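Local coordinates for WbbZ protein (Klebsiella pneumoniae subsp. pneumoniae NTUH-K2044, PDB 6X1L) that is of uncharacterised function but belongs to the polysaccharide pyruvyl transferase family and so probably transfers pyruvyl groups to sugars of a surface polysaccharide, at residues F130-I133 with K134-Y138. Numbering follows the deposited sequence.
Sequences FDYI and KSLNY
The backbone nitrogen of K134 gives the last straight helical bond of helix 127-135, K134 N to F130 O at 3.0 Å with 166° at the hydrogen. One turn on, the helix ends in a tighter turn: S135 N reaches D131 O only weakly, and L136 N keeps a weak bond to Y132 O and adds a second, of i to i+3 type, to I133 O at 3.0 Å, standing above the plane of that carbonyl. S135 suits this end because its short hydroxyl, set between its own N and carbonyl carbon (chi1 79°), folds back as donor to Y132 O; the modelled OG to Y132 O distance, 2.5 Å, is shorter than usual and its exact length doubtful. On the exposed side, D131 and K134 run side by side in a long salt bridge, D131 OD1 to K134 NZ 3.5 Å, the lysine chain extended beyond CG along the aspartate.

Toward the sheet, I133 CG2, anti to its backbone N, lies over one face of the Y138 ring, 3.8 Å from its centroid, in a CH-pi contact beside V144. On the side of helix 110-115, L136 CD1 meets Y132 CZ at 3.7 Å. Y138 is buried and Y132 partly exposed; tyrosine suits each because its ring packs while its hydroxyl bonds, Y132 OH to G108 O, Y138 OH to F113 O. Within this beta-alpha-beta unit, aliphatic and aromatic groups thus seat the helix end, whereas the exposed charged pair probably adds little stability.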
loop_
_atom_site.group_PDB
_atom_site.type_symbol
_atom_site.label_atom_id
_atom_site.label_comp_id
_atom_site.label_asym_id
_atom_site.label_seq_id
_atom_site.Cartn_x
_atom_site.Cartn_y
_atom_site.Cartn_z
ATOM N N PHE A 130 24.917 -7.554 -18.117
ATOM C CA PHE A 130 25.028 -8.230 -19.404
ATOM C C PHE A 130 26.473 -8.607 -19.705
ATOM O O PHE A 130 26.759 -9.741 -20.107
ATOM C CB PHE A 130 24.456 -7.339 -20.509
ATOM C CG PHE A 130 24.473 -7.977 -21.868
ATOM C CD1 PHE A 130 23.686 -9.085 -22.136
ATOM C CD2 PHE A 130 25.269 -7.467 -22.878
ATOM C CE1 PHE A 130 23.699 -9.677 -23.385
ATOM C CE2 PHE A 130 25.286 -8.055 -24.133
ATOM C CZ PHE A 130 24.498 -9.162 -24.385
ATOM N N ASP A 131 27.403 -7.669 -19.510
ATOM C CA ASP A 131 28.809 -7.969 -19.768
ATOM C C ASP A 131 29.357 -8.976 -18.768
ATOM O O ASP A 131 30.235 -9.772 -19.112
ATOM C CB ASP A 131 29.640 -6.687 -19.738
ATOM C CG ASP A 131 29.310 -5.756 -20.882
ATOM O OD1 ASP A 131 28.696 -6.220 -21.864
ATOM O OD2 ASP A 131 29.669 -4.563 -20.803
ATOM N N TYR A 132 28.849 -8.965 -17.535
ATOM C CA TYR A 132 29.290 -9.942 -16.548
ATOM C C TYR A 132 28.870 -11.353 -16.947
ATOM O O TYR A 132 29.709 -12.260 -17.035
ATOM C CB TYR A 132 28.740 -9.568 -15.169
ATOM C CG TYR A 132 28.853 -10.667 -14.137
ATOM C CD1 TYR A 132 30.047 -11.350 -13.944
ATOM C CD2 TYR A 132 27.766 -11.007 -13.342
ATOM C CE1 TYR A 132 30.149 -12.352 -13.003
ATOM C CE2 TYR A 132 27.860 -12.001 -12.397
ATOM C CZ TYR A 132 29.052 -12.671 -12.229
ATOM O OH TYR A 132 29.142 -13.666 -11.285
ATOM N N ILE A 133 27.576 -11.554 -17.212
ATOM C CA ILE A 133 27.086 -12.890 -17.549
ATOM C C ILE A 133 27.743 -13.400 -18.825
ATOM O O ILE A 133 28.169 -14.559 -18.898
ATOM C CB ILE A 133 25.552 -12.892 -17.673
ATOM C CG1 ILE A 133 24.904 -12.451 -16.358
ATOM C CG2 ILE A 133 25.061 -14.275 -18.073
ATOM C CD1 ILE A 133 25.255 -13.336 -15.180
ATOM N N LYS A 134 27.831 -12.552 -19.851
ATOM C CA LYS A 134 28.470 -12.987 -21.086
ATOM C C LYS A 134 29.955 -13.262 -20.891
ATOM O O LYS A 134 30.531 -14.043 -21.656
ATOM C CB LYS A 134 28.260 -11.952 -22.196
ATOM C CG LYS A 134 29.281 -10.824 -22.228
ATOM C CD LYS A 134 29.005 -9.873 -23.388
ATOM C CE LYS A 134 30.095 -8.818 -23.512
ATOM N NZ LYS A 134 29.866 -7.901 -24.666
ATOM N N SER A 135 30.586 -12.657 -19.880
ATOM C CA SER A 135 31.980 -12.974 -19.598
ATOM C C SER A 135 32.129 -14.366 -19.005
ATOM O O SER A 135 33.208 -14.956 -19.102
ATOM C CB SER A 135 32.590 -11.929 -18.659
ATOM O OG SER A 135 32.223 -12.149 -17.309
ATOM N N LEU A 136 31.064 -14.904 -18.404
ATOM C CA LEU A 136 31.031 -16.270 -17.893
ATOM C C LEU A 136 30.743 -17.285 -18.991
ATOM O O LEU A 136 30.245 -18.381 -18.702
ATOM C CB LEU A 136 30.004 -16.387 -16.761
ATOM C CG LEU A 136 30.202 -15.435 -15.589
ATOM C CD1 LEU A 136 29.133 -15.632 -14.521
ATOM C CD2 LEU A 136 31.588 -15.623 -15.006
ATOM N N ASN A 137 31.029 -16.925 -20.245
ATOM C CA ASN A 137 30.867 -17.762 -21.429
ATOM C C ASN A 137 29.408 -17.998 -21.806
ATOM O O ASN A 137 29.112 -18.917 -22.573
ATOM C CB ASN A 137 31.599 -19.097 -21.267
ATOM C CG ASN A 137 32.470 -19.424 -22.458
ATOM O OD1 ASN A 137 32.793 -18.550 -23.268
ATOM N ND2 ASN A 137 32.865 -20.682 -22.568
ATOM N N TYR A 138 28.485 -17.186 -21.295
ATOM C CA TYR A 138 27.123 -17.216 -21.802
ATOM C C TYR A 138 27.079 -16.626 -23.206
ATOM O O TYR A 138 27.837 -15.714 -23.544
ATOM C CB TYR A 138 26.180 -16.443 -20.871
ATOM C CG TYR A 138 25.740 -17.247 -19.679
ATOM C CD1 TYR A 138 26.623 -17.531 -18.645
ATOM C CD2 TYR A 138 24.439 -17.721 -19.583
ATOM C CE1 TYR A 138 26.224 -18.267 -17.547
ATOM C CE2 TYR A 138 24.025 -18.456 -18.485
ATOM C CZ TYR A 138 24.922 -18.726 -17.471
ATOM O OH TYR A 138 24.516 -19.461 -16.382
#